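Local atomic coordinates of ykuJ (Bacillus subtilis, PDB entry 2FFG), a protein that is of unknown function, a small Bacillus subtilis member of the DUF1797 family whose two helices pack on an antiparallel four-stranded sheet. Residues 3-11 and 67-78. Residues are numbered along the deposited sequence; the frame is centred on the assembly and turned at random.
Sequences QLMGIITRL and IDMVSIEIFELL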
ATOM      1  N   GLN A   3       4.665  13.401  -6.932  1.00 35.89           N
ATOM      2  CA  GLN A   3       5.345  12.299  -6.275  1.00 33.70           C
ATOM      3  C   GLN A   3       5.400  12.485  -4.764  1.00 32.14           C
ATOM      4  O   GLN A   3       5.154  11.544  -4.004  1.00 32.05           O
ATOM      5  CB  GLN A   3       6.758  12.155  -6.839  1.00 40.51           C
ATOM      6  CG  GLN A   3       7.453  10.868  -6.415  1.00 44.39           C
ATOM      7  CD  GLN A   3       8.738  10.621  -7.173  1.00 46.33           C
ATOM      8  OE1 GLN A   3       9.396   9.597  -6.989  1.00 45.63           O
ATOM      9  NE2 GLN A   3       9.103  11.563  -8.037  1.00 49.56           N
ATOM     10  N   LEU A   4       5.711  13.702  -4.332  1.00 26.60           N
ATOM     11  CA  LEU A   4       5.801  14.006  -2.909  1.00 25.92           C
ATOM     12  C   LEU A   4       4.457  13.736  -2.210  1.00 25.02           C
ATOM     13  O   LEU A   4       4.414  13.098  -1.157  1.00 21.17           O
ATOM     14  CB  LEU A   4       6.240  15.461  -2.729  1.00 32.69           C
ATOM     15  CG  LEU A   4       7.016  15.894  -1.480  1.00 34.96           C
ATOM     16  CD1 LEU A   4       8.115  14.884  -1.123  1.00 36.24           C
ATOM     17  CD2 LEU A   4       7.631  17.270  -1.749  1.00 35.81           C
HETATM   18  N   MSE A   5       3.370  14.214  -2.814  1.00 28.32           N
HETATM   19  CA  MSE A   5       2.021  14.011  -2.288  1.00 30.00           C
HETATM   20  C   MSE A   5       1.811  12.510  -2.056  1.00 28.19           C
HETATM   21  O   MSE A   5       1.376  12.085  -0.983  1.00 25.19           O
HETATM   22  CB  MSE A   5       0.981  14.545  -3.297  1.00 83.23           C
HETATM   23  CG  MSE A   5      -0.500  14.267  -2.955  1.00 93.38           C
HETATM   24 SE   MSE A   5      -1.833  14.954  -4.269  1.00106.23          SE
HETATM   25  CE  MSE A   5      -1.875  13.442  -5.500  1.00102.11           C
ATOM     26  N   GLY A   6       2.158  11.720  -3.069  1.00 30.74           N
ATOM     27  CA  GLY A   6       1.998  10.280  -2.995  1.00 30.13           C
ATOM     28  C   GLY A   6       2.789   9.582  -1.909  1.00 27.83           C
ATOM     29  O   GLY A   6       2.353   8.551  -1.400  1.00 28.36           O
ATOM     30  N   ILE A   7       3.949  10.129  -1.557  1.00 25.51           N
ATOM     31  CA  ILE A   7       4.795   9.542  -0.514  1.00 23.32           C
ATOM     32  C   ILE A   7       4.235   9.823   0.878  1.00 22.80           C
ATOM     33  O   ILE A   7       4.312   8.989   1.778  1.00 22.74           O
ATOM     34  CB  ILE A   7       6.225  10.125  -0.553  1.00 19.55           C
ATOM     35  CG1 ILE A   7       6.917   9.739  -1.860  1.00 17.48           C
ATOM     36  CG2 ILE A   7       7.011   9.667   0.681  1.00 18.97           C
ATOM     37  CD1 ILE A   7       7.046   8.260  -2.209  1.00 39.50           C
ATOM     38  N   ILE A   8       3.701  11.022   1.047  1.00 20.16           N
ATOM     39  CA  ILE A   8       3.139  11.434   2.317  1.00 22.50           C
ATOM     40  C   ILE A   8       1.872  10.646   2.605  1.00 22.78           C
ATOM     41  O   ILE A   8       1.647  10.209   3.726  1.00 23.63           O
ATOM     42  CB  ILE A   8       2.819  12.940   2.295  1.00 23.89           C
ATOM     43  CG1 ILE A   8       4.114  13.734   2.079  1.00 23.12           C
ATOM     44  CG2 ILE A   8       2.112  13.339   3.586  1.00 24.22           C
ATOM     45  CD1 ILE A   8       3.914  15.205   1.723  1.00 39.50           C
ATOM     46  N   THR A   9       1.048  10.466   1.583  1.00 27.81           N
ATOM     47  CA  THR A   9      -0.184   9.718   1.750  1.00 31.20           C
ATOM     48  C   THR A   9       0.161   8.320   2.250  1.00 30.10           C
ATOM     49  O   THR A   9      -0.367   7.855   3.265  1.00 31.04           O
ATOM     50  CB  THR A   9      -0.956   9.600   0.422  1.00 37.28           C
ATOM     51  OG1 THR A   9      -1.211  10.908  -0.101  1.00 40.20           O
ATOM     52  CG2 THR A   9      -2.291   8.902   0.654  1.00 40.78           C
ATOM     53  N   ARG A  10       1.075   7.667   1.544  1.00 23.95           N
ATOM     54  CA  ARG A  10       1.488   6.323   1.904  1.00 22.96           C
ATOM     55  C   ARG A  10       2.028   6.221   3.332  1.00 21.39           C
ATOM     56  O   ARG A  10       1.827   5.211   4.012  1.00 19.62           O
ATOM     57  CB  ARG A  10       2.528   5.826   0.900  1.00 26.82           C
ATOM     58  CG  ARG A  10       1.958   5.548  -0.488  1.00 27.23           C
ATOM     59  CD  ARG A  10       3.075   5.266  -1.492  1.00 29.58           C
ATOM     60  NE  ARG A  10       2.574   4.788  -2.780  1.00 32.12           N
ATOM     61  CZ  ARG A  10       1.932   5.536  -3.672  1.00 31.81           C
ATOM     62  NH1 ARG A  10       1.702   6.817  -3.434  1.00 34.91           N
ATOM     63  NH2 ARG A  10       1.515   4.996  -4.807  1.00 34.61           N
ATOM     64  N   LEU A  11       2.716   7.263   3.788  1.00 21.01           N
ATOM     65  CA  LEU A  11       3.265   7.252   5.131  1.00 22.93           C
ATOM     66  C   LEU A  11       2.178   7.495   6.165  1.00 23.49           C
ATOM     67  O   LEU A  11       2.290   7.052   7.300  1.00 24.96           O
ATOM     68  CB  LEU A  11       4.375   8.299   5.274  1.00 26.55           C
ATOM     69  CG  LEU A  11       5.633   8.057   4.430  1.00 27.19           C
ATOM     70  CD1 LEU A  11       6.670   9.130   4.727  1.00 27.41           C
ATOM     71  CD2 LEU A  11       6.201   6.688   4.731  1.00 24.96           C
ATOM     72  N   ILE A  67       6.725  13.140   9.885  1.00 29.54           N
ATOM     73  CA  ILE A  67       6.333  12.600   8.596  1.00 29.10           C
ATOM     74  C   ILE A  67       6.753  13.444   7.380  1.00 29.68           C
ATOM     75  O   ILE A  67       7.113  12.900   6.334  1.00 28.36           O
ATOM     76  CB  ILE A  67       4.811  12.384   8.564  1.00 33.68           C
ATOM     77  CG1 ILE A  67       4.429  11.568   7.332  1.00 33.24           C
ATOM     78  CG2 ILE A  67       4.092  13.732   8.567  1.00 32.23           C
ATOM     79  CD1 ILE A  67       4.367  12.267   5.949  1.00 39.50           C
ATOM     80  N   ASP A  68       6.713  14.764   7.508  1.00 33.53           N
ATOM     81  CA  ASP A  68       7.091  15.617   6.387  1.00 35.56           C
ATOM     82  C   ASP A  68       8.578  15.522   6.106  1.00 35.10           C
ATOM     83  O   ASP A  68       9.002  15.550   4.951  1.00 34.52           O
ATOM     84  CB  ASP A  68       6.714  17.090   6.645  1.00 37.14           C
ATOM     85  CG  ASP A  68       5.219  17.344   6.524  1.00 38.43           C
ATOM     86  OD1 ASP A  68       4.551  16.604   5.776  1.00 37.48           O
ATOM     87  OD2 ASP A  68       4.714  18.291   7.162  1.00 41.00           O
HETATM   88  N   MSE A  69       9.366  15.402   7.167  1.00 31.72           N
HETATM   89  CA  MSE A  69      10.805  15.310   7.028  1.00 31.48           C
HETATM   90  C   MSE A  69      11.314  13.970   6.510  1.00 28.39           C
HETATM   91  O   MSE A  69      12.326  13.921   5.817  1.00 27.84           O
HETATM   92  CB  MSE A  69      11.450  15.657   8.355  1.00 53.52           C
HETATM   93  CG  MSE A  69      11.218  17.109   8.705  1.00 62.42           C
HETATM   94 SE   MSE A  69      11.882  17.584  10.421  1.00 76.94          SE
HETATM   95  CE  MSE A  69      13.778  17.459  10.028  1.00 69.49           C
ATOM     96  N   VAL A  70      10.631  12.884   6.844  1.00 23.20           N
ATOM     97  CA  VAL A  70      11.055  11.588   6.356  1.00 20.57           C
ATOM     98  C   VAL A  70      10.626  11.496   4.889  1.00 20.27           C
ATOM     99  O   VAL A  70      11.331  10.941   4.058  1.00 22.36           O
ATOM    100  CB  VAL A  70      10.437  10.444   7.190  1.00 26.10           C
ATOM    101  CG1 VAL A  70       8.914  10.488   7.111  1.00 24.27           C
ATOM    102  CG2 VAL A  70      10.981   9.104   6.708  1.00 24.59           C
ATOM    103  N   SER A  71       9.476  12.085   4.572  1.00 20.83           N
ATOM    104  CA  SER A  71       8.967  12.096   3.209  1.00 19.43           C
ATOM    105  C   SER A  71       9.929  12.808   2.264  1.00 20.39           C
ATOM    106  O   SER A  71      10.154  12.370   1.137  1.00 20.24           O
ATOM    107  CB  SER A  71       7.612  12.794   3.159  1.00 17.23           C
ATOM    108  OG  SER A  71       6.603  12.041   3.821  1.00 22.21           O
ATOM    109  N   ILE A  72      10.487  13.917   2.734  1.00 26.62           N
ATOM    110  CA  ILE A  72      11.417  14.716   1.952  1.00 26.23           C
ATOM    111  C   ILE A  72      12.676  13.920   1.645  1.00 26.32           C
ATOM    112  O   ILE A  72      13.172  13.904   0.516  1.00 27.32           O
ATOM    113  CB  ILE A  72      11.778  15.997   2.729  1.00 21.38           C
ATOM    114  CG1 ILE A  72      10.555  16.910   2.763  1.00 21.42           C
ATOM    115  CG2 ILE A  72      12.985  16.684   2.112  1.00 15.50           C
ATOM    116  CD1 ILE A  72      10.634  18.056   3.770  1.00 39.50           C
ATOM    117  N   GLU A  73      13.186  13.264   2.675  1.00 23.40           N
ATOM    118  CA  GLU A  73      14.381  12.451   2.564  1.00 21.79           C
ATOM    119  C   GLU A  73      14.134  11.339   1.549  1.00 20.91           C
ATOM    120  O   GLU A  73      14.976  11.069   0.686  1.00 21.65           O
ATOM    121  CB  GLU A  73      14.705  11.861   3.938  1.00 22.79           C
ATOM    122  CG  GLU A  73      15.985  11.052   4.017  1.00 24.89           C
ATOM    123  CD  GLU A  73      17.228  11.917   4.010  1.00 24.74           C
ATOM    124  OE1 GLU A  73      17.181  13.038   4.561  1.00 21.07           O
ATOM    125  OE2 GLU A  73      18.257  11.458   3.469  1.00 29.38           O
ATOM    126  N   ILE A  74      12.976  10.693   1.649  1.00 21.20           N
ATOM    127  CA  ILE A  74      12.654   9.621   0.720  1.00 20.86           C
ATOM    128  C   ILE A  74      12.615  10.171  -0.701  1.00 20.28           C
ATOM    129  O   ILE A  74      13.192   9.592  -1.622  1.00 22.97           O
ATOM    130  CB  ILE A  74      11.304   8.967   1.040  1.00 20.84           C
ATOM    131  CG1 ILE A  74      11.360   8.294   2.414  1.00 23.60           C
ATOM    132  CG2 ILE A  74      10.984   7.911  -0.012  1.00 20.26           C
ATOM    133  CD1 ILE A  74      12.386   8.746   3.467  1.00 39.50           C
ATOM    134  N   PHE A  75      11.940  11.300  -0.868  1.00 19.34           N
ATOM    135  CA  PHE A  75      11.821  11.940  -2.171  1.00 20.62           C
ATOM    136  C   PHE A  75      13.190  12.201  -2.803  1.00 23.24           C
ATOM    137  O   PHE A  75      13.471  11.755  -3.916  1.00 24.22           O
ATOM    138  CB  PHE A  75      11.054  13.260  -2.036  1.00 17.42           C
ATOM    139  CG  PHE A  75      10.929  14.024  -3.325  1.00 17.71           C
ATOM    140  CD1 PHE A  75       9.956  13.682  -4.263  1.00 16.86           C
ATOM    141  CD2 PHE A  75      11.814  15.056  -3.624  1.00 17.10           C
ATOM    142  CE1 PHE A  75       9.866  14.357  -5.485  1.00 16.99           C
ATOM    143  CE2 PHE A  75      11.734  15.737  -4.842  1.00 20.29           C
ATOM    144  CZ  PHE A  75      10.754  15.382  -5.774  1.00 18.45           C
ATOM    145  N   GLU A  76      14.048  12.917  -2.084  1.00 27.51           N
ATOM    146  CA  GLU A  76      15.367  13.233  -2.608  1.00 29.41           C
ATOM    147  C   GLU A  76      16.161  11.967  -2.929  1.00 29.30           C
ATOM    148  O   GLU A  76      16.947  11.925  -3.873  1.00 29.26           O
ATOM    149  CB  GLU A  76      16.123  14.120  -1.609  1.00 22.90           C
ATOM    150  CG  GLU A  76      15.373  15.409  -1.271  1.00 23.74           C
ATOM    151  CD  GLU A  76      16.205  16.415  -0.482  1.00 25.95           C
ATOM    152  OE1 GLU A  76      17.115  15.997   0.259  1.00 27.90           O
ATOM    153  OE2 GLU A  76      15.941  17.633  -0.585  1.00 28.54           O
ATOM    154  N   LEU A  77      15.931  10.934  -2.138  1.00 23.59           N
ATOM    155  CA  LEU A  77      16.613   9.660  -2.312  1.00 26.81           C
ATOM    156  C   LEU A  77      16.144   8.981  -3.601  1.00 27.15           C
ATOM    157  O   LEU A  77      16.935   8.400  -4.343  1.00 27.62           O
ATOM    158  CB  LEU A  77      16.311   8.782  -1.101  1.00 31.35           C
ATOM    159  CG  LEU A  77      17.388   7.917  -0.468  1.00 32.27           C
ATOM    160  CD1 LEU A  77      18.717   8.683  -0.333  1.00 30.81           C
ATOM    161  CD2 LEU A  77      16.862   7.475   0.893  1.00 30.40           C
ATOM    162  N   LEU A  78      14.849   9.063  -3.866  1.00 33.65           N
ATOM    163  CA  LEU A  78      14.296   8.464  -5.068  1.00 35.49           C
ATOM    164  C   LEU A  78      14.650   9.313  -6.276  1.00 37.85           C
ATOM    165  O   LEU A  78      14.728   8.801  -7.386  1.00 38.13           O
ATOM    166  CB  LEU A  78      12.778   8.352  -4.953  1.00 28.40           C
ATOM    167  CG  LEU A  78      12.272   7.465  -3.813  1.00 28.66           C
ATOM    168  CD1 LEU A  78      10.781   7.623  -3.679  1.00 27.72           C
ATOM    169  CD2 LEU A  78      12.635   6.019  -4.077  1.00 28.34           C
TER
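Leu-11, Ile-8 and Ile-7 of helix 3-21 close around Ser-71 of helix 67-79, where the backbones come nearest, CA of Ile-8 lying 5.9 Å from CA of Ser-71. Ile-8 CG1 packs against Ser-71 OG at 3.5 Å, while its CG2 meets Ile-67 CD1 at 3.4 Å, the two side chains crossing at about a right angle. Leu-11 CD1 meets Val-70 CG1 tip to tip. One turn before Ile-8, Leu-4 crosses Phe-75 at about a right angle, its CD1 3.5 Å from Phe-75 CB and oblique to the ring; with CG anti to its own N (chi1 178°), Phe-75 swings that ring toward the other helix. Among these apolar groups the buried Ser-71 hydroxyl turns back along its own helix, OG donating to Ile-67 O at 2.7 Å, across the carbonyl plane from Ser-71 N. With an alanine in its place, Ile-67 O would probably keep only the backbone donor, and a small gap would open beside Ile-8 CG1. The segments run in largely opposed directions, axes 9.4 Å apart at closest approach and 130° between them, on one face of the sheet: Ile-7 and Leu-11 rest on Phe-29 of strand 25-31, Ile-74 on Cys-37 and Leu-50 of the central strands.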